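Local coordinates for alpha,alpha-trehalose-phosphate synthase (UDP-forming) (Burkholderia multivorans, PDB 5UOF), which is an enzyme of glycosyltransferase family 20, built on the two-domain GT-B fold, at residues Gly45-Trp50 with Val70-Val75; Arg283-Glu288 with Tyr414-Met419. One frame throughout, in Å; residues are numbered along the deposited sequence.

Contact 1 of 2, residues Gly45-Trp50 with Val70-Val75; sequences GVWFGW and VTYATV
Ala73 turns its methyl group to the same face of the sheet as Val46 and Phe48. Val46 CG1, anti to its backbone N (chi1 -176°), packs on Ala73 CB at 3.8 Å, and Phe48 CD1 comes to 4.1 Å from Ala73 CB, so a small residue suits this place. Val46 CG2 runs alongside the Thr71 side chain, 4.0 Å from Thr71 CB. On the reverse face, Trp47 and Tyr72 cross obliquely: Trp47 CE3 lies 4.0 Å from Tyr72 CE1, at the edge of the tyrosine ring, while Val70 CG1 sits over one face of that ring, near its rim. Between these two layers the strands run parallel in the N-terminal Rossmann-like sheet of the GT-B fold. Thr71 N donates to Gly45 O, and Trp47 is gripped through both backbone polar atoms: its N donates to Thr71 O at 2.9 Å, and its O accepts from Ala73 N. Gly49 N donates to Ala73 O, and Gly49 O accepts a longer bond, 3.3 Å, from Val75 N. With phi 165° and psi -168°, any CB at Gly49 would press against the preceding carbonyl oxygen; here the chain turns a corner. Trp50 CD1 meets Val75 O edge-on at 3.2 Å. Strand 12-16 pairs with the other edge of 46-48, and its Ser16 OG bonds Trp47 NE1, as Glu53 O does Trp50 NE1; helix 32-43 packs on Trp47.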
ATOM      1  N   GLY A  45      18.611  18.152  30.940  1.00 28.53           N
ATOM      2  CA  GLY A  45      17.473  18.458  30.099  1.00 27.29           C
ATOM      3  C   GLY A  45      16.131  18.231  30.766  1.00 27.64           C
ATOM      4  O   GLY A  45      16.013  18.061  31.980  1.00 28.64           O
ATOM      5  N   VAL A  46      15.092  18.246  29.930  1.00 26.17           N
ATOM      6  CA  VAL A  46      13.704  18.123  30.354  1.00 26.17           C
ATOM      7  C   VAL A  46      13.038  17.061  29.486  1.00 24.68           C
ATOM      8  O   VAL A  46      13.221  17.049  28.265  1.00 27.59           O
ATOM      9  CB  VAL A  46      12.951  19.464  30.236  1.00 27.60           C
ATOM     10  CG1 VAL A  46      11.533  19.349  30.784  1.00 26.68           C
ATOM     11  CG2 VAL A  46      13.719  20.577  30.950  1.00 27.92           C
ATOM     12  N   TRP A  47      12.286  16.165  30.117  1.00 25.49           N
ATOM     13  CA  TRP A  47      11.407  15.230  29.427  1.00 24.06           C
ATOM     14  C   TRP A  47       9.983  15.704  29.674  1.00 27.86           C
ATOM     15  O   TRP A  47       9.548  15.792  30.830  1.00 27.33           O
ATOM     16  CB  TRP A  47      11.613  13.801  29.933  1.00 23.98           C
ATOM     17  CG  TRP A  47      11.003  12.711  29.076  1.00 22.75           C
ATOM     18  CD1 TRP A  47      10.085  12.849  28.078  1.00 21.60           C
ATOM     19  CD2 TRP A  47      11.289  11.313  29.173  1.00 22.72           C
ATOM     20  NE1 TRP A  47       9.782  11.613  27.543  1.00 25.47           N
ATOM     21  CE2 TRP A  47      10.513  10.657  28.201  1.00 22.91           C
ATOM     22  CE3 TRP A  47      12.136  10.553  29.990  1.00 28.58           C
ATOM     23  CZ2 TRP A  47      10.556   9.276  28.022  1.00 28.59           C
ATOM     24  CZ3 TRP A  47      12.179   9.184  29.811  1.00 32.21           C
ATOM     25  CH2 TRP A  47      11.389   8.559  28.835  1.00 27.43           C
ATOM     26  N   PHE A  48       9.292  16.058  28.597  1.00 22.81           N
ATOM     27  CA  PHE A  48       7.953  16.617  28.637  1.00 22.93           C
ATOM     28  C   PHE A  48       6.972  15.631  28.026  1.00 26.64           C
ATOM     29  O   PHE A  48       7.253  15.039  26.981  1.00 27.48           O
ATOM     30  CB  PHE A  48       7.914  17.957  27.884  1.00 22.63           C
ATOM     31  CG  PHE A  48       6.533  18.504  27.674  1.00 22.60           C
ATOM     32  CD1 PHE A  48       5.933  19.307  28.643  1.00 27.66           C
ATOM     33  CD2 PHE A  48       5.848  18.259  26.496  1.00 21.37           C
ATOM     34  CE1 PHE A  48       4.664  19.820  28.440  1.00 28.40           C
ATOM     35  CE2 PHE A  48       4.579  18.774  26.289  1.00 21.43           C
ATOM     36  CZ  PHE A  48       3.987  19.552  27.263  1.00 25.22           C
ATOM     37  N   GLY A  49       5.828  15.457  28.679  1.00 30.54           N
ATOM     38  CA  GLY A  49       4.797  14.593  28.142  1.00 25.48           C
ATOM     39  C   GLY A  49       3.750  14.258  29.189  1.00 31.50           C
ATOM     40  O   GLY A  49       3.703  14.854  30.269  1.00 29.80           O
ATOM     41  N   TRP A  50       2.923  13.273  28.842  1.00 29.10           N
ATOM     42  CA  TRP A  50       1.823  12.825  29.689  1.00 26.07           C
ATOM     43  C   TRP A  50       2.335  12.113  30.935  1.00 29.69           C
ATOM     44  O   TRP A  50       3.317  11.365  30.882  1.00 31.16           O
ATOM     45  CB  TRP A  50       0.938  11.870  28.890  1.00 26.56           C
ATOM     46  CG  TRP A  50      -0.317  11.427  29.569  1.00 26.70           C
ATOM     47  CD1 TRP A  50      -1.089  12.150  30.426  1.00 29.51           C
ATOM     48  CD2 TRP A  50      -0.962  10.156  29.417  1.00 24.82           C
ATOM     49  NE1 TRP A  50      -2.177  11.406  30.824  1.00 34.79           N
ATOM     50  CE2 TRP A  50      -2.123  10.179  30.215  1.00 30.19           C
ATOM     51  CE3 TRP A  50      -0.666   8.999  28.684  1.00 26.35           C
ATOM     52  CZ2 TRP A  50      -2.991   9.088  30.305  1.00 31.49           C
ATOM     53  CZ3 TRP A  50      -1.530   7.915  28.773  1.00 30.46           C
ATOM     54  CH2 TRP A  50      -2.675   7.968  29.581  1.00 26.76           C
ATOM     55  N   VAL A  70      17.907  15.737  35.751  1.00 36.72           N
ATOM     56  CA  VAL A  70      16.876  15.727  34.725  1.00 36.75           C
ATOM     57  C   VAL A  70      15.587  16.264  35.321  1.00 36.93           C
ATOM     58  O   VAL A  70      15.232  15.939  36.459  1.00 38.24           O
ATOM     59  CB  VAL A  70      16.676  14.309  34.154  1.00 33.78           C
ATOM     60  CG1 VAL A  70      15.602  14.304  33.081  1.00 28.69           C
ATOM     61  CG2 VAL A  70      17.979  13.785  33.599  1.00 38.27           C
ATOM     62  N   THR A  71      14.888  17.092  34.548  1.00 31.09           N
ATOM     63  CA  THR A  71      13.583  17.607  34.931  1.00 34.87           C
ATOM     64  C   THR A  71      12.504  16.861  34.161  1.00 31.43           C
ATOM     65  O   THR A  71      12.629  16.645  32.950  1.00 30.37           O
ATOM     66  CB  THR A  71      13.488  19.112  34.670  1.00 34.03           C
ATOM     67  OG1 THR A  71      14.525  19.781  35.398  1.00 36.60           O
ATOM     68  CG2 THR A  71      12.142  19.651  35.117  1.00 35.54           C
ATOM     69  N   TYR A  72      11.461  16.444  34.868  1.00 30.89           N
ATOM     70  CA  TYR A  72      10.302  15.809  34.256  1.00 29.53           C
ATOM     71  C   TYR A  72       9.136  16.785  34.345  1.00 38.22           C
ATOM     72  O   TYR A  72       8.712  17.150  35.449  1.00 33.05           O
ATOM     73  CB  TYR A  72       9.983  14.482  34.940  1.00 35.25           C
ATOM     74  CG  TYR A  72      11.157  13.518  34.926  1.00 33.97           C
ATOM     75  CD1 TYR A  72      11.334  12.628  33.872  1.00 36.57           C
ATOM     76  CD2 TYR A  72      12.097  13.517  35.949  1.00 41.21           C
ATOM     77  CE1 TYR A  72      12.401  11.752  33.844  1.00 41.61           C
ATOM     78  CE2 TYR A  72      13.173  12.645  35.926  1.00 44.24           C
ATOM     79  CZ  TYR A  72      13.319  11.765  34.869  1.00 45.55           C
ATOM     80  OH  TYR A  72      14.383  10.891  34.836  1.00 44.70           O
ATOM     81  N   ALA A  73       8.654  17.231  33.188  1.00 28.44           N
ATOM     82  CA  ALA A  73       7.588  18.222  33.072  1.00 30.32           C
ATOM     83  C   ALA A  73       6.370  17.529  32.482  1.00 30.71           C
ATOM     84  O   ALA A  73       6.360  17.192  31.294  1.00 28.92           O
ATOM     85  CB  ALA A  73       8.022  19.397  32.197  1.00 27.98           C
ATOM     86  N   THR A  74       5.344  17.311  33.301  1.00 30.91           N
ATOM     87  CA  THR A  74       4.253  16.430  32.907  1.00 30.55           C
ATOM     88  C   THR A  74       2.900  17.089  33.128  1.00 35.96           C
ATOM     89  O   THR A  74       2.728  17.928  34.021  1.00 33.46           O
ATOM     90  CB  THR A  74       4.301  15.099  33.679  1.00 35.84           C
ATOM     91  OG1 THR A  74       4.237  15.356  35.092  1.00 35.35           O
ATOM     92  CG2 THR A  74       5.594  14.353  33.378  1.00 34.16           C
ATOM     93  N   VAL A  75       1.942  16.693  32.294  1.00 33.11           N
ATOM     94  CA  VAL A  75       0.545  17.074  32.440  1.00 38.88           C
ATOM     95  C   VAL A  75      -0.296  15.808  32.444  1.00 35.62           C
ATOM     96  O   VAL A  75       0.088  14.780  31.875  1.00 31.91           O
ATOM     97  CB  VAL A  75       0.061  18.025  31.319  1.00 33.79           C
ATOM     98  CG1 VAL A  75       0.836  19.334  31.340  1.00 34.62           C
ATOM     99  CG2 VAL A  75       0.175  17.360  29.966  1.00 35.05           C
TER

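Contact 2 of 2, residues Arg283-Glu288 with Tyr414-Met419; sequences RFQAFE and YDLSQM
Ala286 directs its CB toward the first turn of the helix beginning at Leu416 and meets it in two places, 3.6 Å from Met419 CB and 3.7 Å from Leu416 O. The CA atoms of Ala286 and Leu416 come to 5.0 Å, a spacing at which a small side chain such as alanine's fits. Met419 also directs its CB toward the partner helix, but its chain bends at chi2 and chi3, bringing the terminal CE to 4.0 Å from Ala286 CB and, more loosely, 4.2 Å from Arg283 N. An unbranched, flexible thioether can bend to bring its methyl against Ala286. The Gln285 chain passes at a slant to that of Leu416. Its chi2 of -175° sets CD anti to CA, and the amide's OE1 lies 3.5 Å from Leu416 CD1, a van der Waals contact; NE2 is hydrogen-bonded to Glu327. No hydrogen bond joins the two segments. The second helix is started by Asp415 at the N-cap, whose OD1 accepts from Gln418 N at 3.1 Å, approached from above the carboxylate plane. Asp415 OD2 is hydrogen-bonded to N of a bound serine, and the cap faces the second subunit, whose Pro177 packs on Asp415. The CB of Arg283 is directed away from the partner helix, and its guanidinium forms a salt bridge with Asp272. Helix 280-293 thus lies between helix 416-428, met through Ala286, and helix 314-335 with strand 301-306, met through Phe284; Ala286 and Met419 both also rest on Tyr366 of strand 364-367.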
ATOM      1  N   ARG A 283       1.719 -16.326  10.868  1.00 10.91           N
ATOM      2  CA  ARG A 283       2.753 -16.908  11.719  1.00 12.24           C
ATOM      3  C   ARG A 283       2.382 -18.330  12.137  1.00 10.62           C
ATOM      4  O   ARG A 283       3.171 -19.277  11.978  1.00 11.02           O
ATOM      5  CB  ARG A 283       2.933 -15.994  12.943  1.00 11.12           C
ATOM      6  CG  ARG A 283       4.227 -16.168  13.731  1.00 14.26           C
ATOM      7  CD  ARG A 283       5.346 -15.311  13.161  1.00 16.95           C
ATOM      8  NE  ARG A 283       4.976 -13.893  13.100  1.00 17.15           N
ATOM      9  CZ  ARG A 283       5.191 -13.010  14.068  1.00 18.95           C
ATOM     10  NH1 ARG A 283       5.765 -13.382  15.206  1.00 16.79           N
ATOM     11  NH2 ARG A 283       4.807 -11.744  13.906  1.00 13.40           N
ATOM     12  N   PHE A 284       1.175 -18.495  12.674  1.00 11.31           N
ATOM     13  CA  PHE A 284       0.731 -19.800  13.137  1.00  9.63           C
ATOM     14  C   PHE A 284       0.568 -20.760  11.969  1.00 11.35           C
ATOM     15  O   PHE A 284       0.931 -21.935  12.074  1.00 12.51           O
ATOM     16  CB  PHE A 284      -0.600 -19.700  13.879  1.00 10.11           C
ATOM     17  CG  PHE A 284      -0.517 -19.069  15.252  1.00  9.89           C
ATOM     18  CD1 PHE A 284       0.640 -18.445  15.694  1.00 13.38           C
ATOM     19  CD2 PHE A 284      -1.610 -19.135  16.096  1.00 10.38           C
ATOM     20  CE1 PHE A 284       0.686 -17.869  16.967  1.00 15.34           C
ATOM     21  CE2 PHE A 284      -1.572 -18.558  17.368  1.00 15.52           C
ATOM     22  CZ  PHE A 284      -0.415 -17.935  17.796  1.00 12.96           C
ATOM     23  N   GLN A 285      -0.012 -20.286  10.865  1.00 12.38           N
ATOM     24  CA  GLN A 285      -0.325 -21.194   9.766  1.00 10.71           C
ATOM     25  C   GLN A 285       0.938 -21.712   9.092  1.00 11.36           C
ATOM     26  O   GLN A 285       0.945 -22.829   8.564  1.00 11.97           O
ATOM     27  CB  GLN A 285      -1.231 -20.501   8.741  1.00 12.46           C
ATOM     28  CG  GLN A 285      -2.644 -20.263   9.274  1.00 19.37           C
ATOM     29  CD  GLN A 285      -3.582 -19.694   8.226  1.00 25.53           C
ATOM     30  OE1 GLN A 285      -3.158 -19.335   7.131  1.00 23.30           O
ATOM     31  NE2 GLN A 285      -4.869 -19.607   8.564  1.00 22.04           N
ATOM     32  N   ALA A 286       1.997 -20.907   9.058  1.00 10.76           N
ATOM     33  CA  ALA A 286       3.240 -21.406   8.483  1.00 13.18           C
ATOM     34  C   ALA A 286       3.869 -22.473   9.367  1.00 12.70           C
ATOM     35  O   ALA A 286       4.486 -23.410   8.854  1.00 11.65           O
ATOM     36  CB  ALA A 286       4.214 -20.256   8.250  1.00 11.07           C
ATOM     37  N   PHE A 287       3.734 -22.347  10.692  1.00 10.71           N
ATOM     38  CA  PHE A 287       4.200 -23.408  11.581  1.00 11.70           C
ATOM     39  C   PHE A 287       3.395 -24.682  11.356  1.00 15.77           C
ATOM     40  O   PHE A 287       3.952 -25.787  11.317  1.00 12.81           O
ATOM     41  CB  PHE A 287       4.094 -22.937  13.033  1.00 10.66           C
ATOM     42  CG  PHE A 287       4.647 -23.911  14.038  1.00 12.02           C
ATOM     43  CD1 PHE A 287       6.004 -24.169  14.099  1.00 15.49           C
ATOM     44  CD2 PHE A 287       3.803 -24.555  14.936  1.00 12.76           C
ATOM     45  CE1 PHE A 287       6.514 -25.074  15.038  1.00 16.70           C
ATOM     46  CE2 PHE A 287       4.309 -25.443  15.877  1.00 13.62           C
ATOM     47  CZ  PHE A 287       5.658 -25.711  15.920  1.00 13.62           C
ATOM     48  N   GLU A 288       2.078 -24.538  11.204  1.00 13.13           N
ATOM     49  CA  GLU A 288       1.227 -25.673  10.870  1.00 11.85           C
ATOM     50  C   GLU A 288       1.684 -26.336   9.577  1.00 13.02           C
ATOM     51  O   GLU A 288       1.808 -27.561   9.506  1.00 13.32           O
ATOM     52  CB  GLU A 288      -0.220 -25.200  10.734  1.00 13.64           C
ATOM     53  CG  GLU A 288      -1.183 -26.278  10.268  1.00 17.41           C
ATOM     54  CD  GLU A 288      -2.529 -25.714   9.837  1.00 22.40           C
ATOM     55  OE1 GLU A 288      -2.661 -24.469   9.720  1.00 18.84           O
ATOM     56  OE2 GLU A 288      -3.454 -26.526   9.616  1.00 27.47           O
ATOM     57  N   TYR A 414       3.806 -13.120   3.399  1.00 14.28           N
ATOM     58  CA  TYR A 414       2.680 -13.445   2.536  1.00 15.41           C
ATOM     59  C   TYR A 414       2.882 -14.746   1.778  1.00 16.98           C
ATOM     60  O   TYR A 414       1.992 -15.162   1.036  1.00 19.31           O
ATOM     61  CB  TYR A 414       2.432 -12.312   1.551  1.00 13.77           C
ATOM     62  CG  TYR A 414       2.025 -11.050   2.269  1.00 18.05           C
ATOM     63  CD1 TYR A 414       0.697 -10.831   2.618  1.00 22.00           C
ATOM     64  CD2 TYR A 414       2.969 -10.101   2.635  1.00 12.92           C
ATOM     65  CE1 TYR A 414       0.311  -9.686   3.282  1.00 24.79           C
ATOM     66  CE2 TYR A 414       2.589  -8.934   3.309  1.00 14.32           C
ATOM     67  CZ  TYR A 414       1.263  -8.744   3.630  1.00 21.16           C
ATOM     68  OH  TYR A 414       0.861  -7.607   4.284  1.00 20.22           O
ATOM     69  N   ASP A 415       4.022 -15.393   1.955  1.00 16.19           N
ATOM     70  CA  ASP A 415       4.330 -16.663   1.314  1.00 13.63           C
ATOM     71  C   ASP A 415       4.454 -17.688   2.440  1.00 13.94           C
ATOM     72  O   ASP A 415       5.545 -17.910   2.965  1.00 14.21           O
ATOM     73  CB  ASP A 415       5.599 -16.520   0.495  1.00 15.83           C
ATOM     74  CG  ASP A 415       5.924 -17.750  -0.322  1.00 15.68           C
ATOM     75  OD1 ASP A 415       5.315 -18.824  -0.098  1.00 19.43           O
ATOM     76  OD2 ASP A 415       6.802 -17.637  -1.203  1.00 19.11           O
ATOM     77  N   LEU A 416       3.331 -18.307   2.817  1.00 11.97           N
ATOM     78  CA  LEU A 416       3.342 -19.220   3.959  1.00 11.09           C
ATOM     79  C   LEU A 416       4.287 -20.387   3.731  1.00 15.05           C
ATOM     80  O   LEU A 416       4.947 -20.852   4.669  1.00 13.60           O
ATOM     81  CB  LEU A 416       1.935 -19.742   4.253  1.00 12.94           C
ATOM     82  CG  LEU A 416       0.868 -18.686   4.550  1.00 18.80           C
ATOM     83  CD1 LEU A 416      -0.469 -19.358   4.826  1.00 25.19           C
ATOM     84  CD2 LEU A 416       1.304 -17.838   5.722  1.00 23.83           C
ATOM     85  N   SER A 417       4.359 -20.885   2.497  1.00 13.61           N
ATOM     86  CA  SER A 417       5.254 -22.004   2.231  1.00 12.19           C
ATOM     87  C   SER A 417       6.713 -21.596   2.384  1.00 13.58           C
ATOM     88  O   SER A 417       7.524 -22.379   2.889  1.00 13.77           O
ATOM     89  CB  SER A 417       4.995 -22.574   0.846  1.00 15.11           C
ATOM     90  OG  SER A 417       3.743 -23.231   0.836  1.00 18.56           O
ATOM     91  N   GLN A 418       7.077 -20.382   1.961  1.00 13.91           N
ATOM     92  CA  GLN A 418       8.451 -19.946   2.202  1.00 14.87           C
ATOM     93  C   GLN A 418       8.731 -19.864   3.696  1.00 12.35           C
ATOM     94  O   GLN A 418       9.804 -20.266   4.157  1.00 13.25           O
ATOM     95  CB  GLN A 418       8.746 -18.600   1.535  1.00 14.59           C
ATOM     96  CG  GLN A 418      10.185 -18.134   1.828  1.00 19.37           C
ATOM     97  CD  GLN A 418      10.474 -16.698   1.421  1.00 20.35           C
ATOM     98  OE1 GLN A 418       9.591 -15.853   1.417  1.00 17.83           O
ATOM     99  NE2 GLN A 418      11.729 -16.425   1.076  1.00 26.98           N
ATOM    100  N   MET A 419       7.772 -19.347   4.473  1.00 10.67           N
ATOM    101  CA  MET A 419       7.973 -19.278   5.919  1.00  8.75           C
ATOM    102  C   MET A 419       8.108 -20.663   6.526  1.00 11.32           C
ATOM    103  O   MET A 419       8.982 -20.889   7.376  1.00 13.19           O
ATOM    104  CB  MET A 419       6.829 -18.515   6.582  1.00 12.46           C
ATOM    105  CG  MET A 419       6.849 -17.041   6.225  1.00 14.58           C
ATOM    106  SD  MET A 419       6.529 -16.002   7.685  1.00 15.46           S
ATOM    107  CE  MET A 419       4.798 -16.347   7.968  1.00 14.07           C
TER

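In the fold
Contacts 1 and 2 lie on opposite sides of the chain's centre, their own centres 44 Å apart and their nearest atoms about 25 Å apart, so they do not touch. Contact 1 closes along the chain before contact 2 opens. The first joins neighbouring strands in the mixed N-terminal sheet; the second packs two helices beside the parallel C-terminal sheet, consistent with the two Rossmann-like domains of a GT-B enzyme. A bound serine is held by Asp415 OD2 of contact 2, while the Leu416 side chain is about 10 Å from it. A sodium ion is bound in the same chain by Arg360, Ser362 and Gln385, which belong to neither contact.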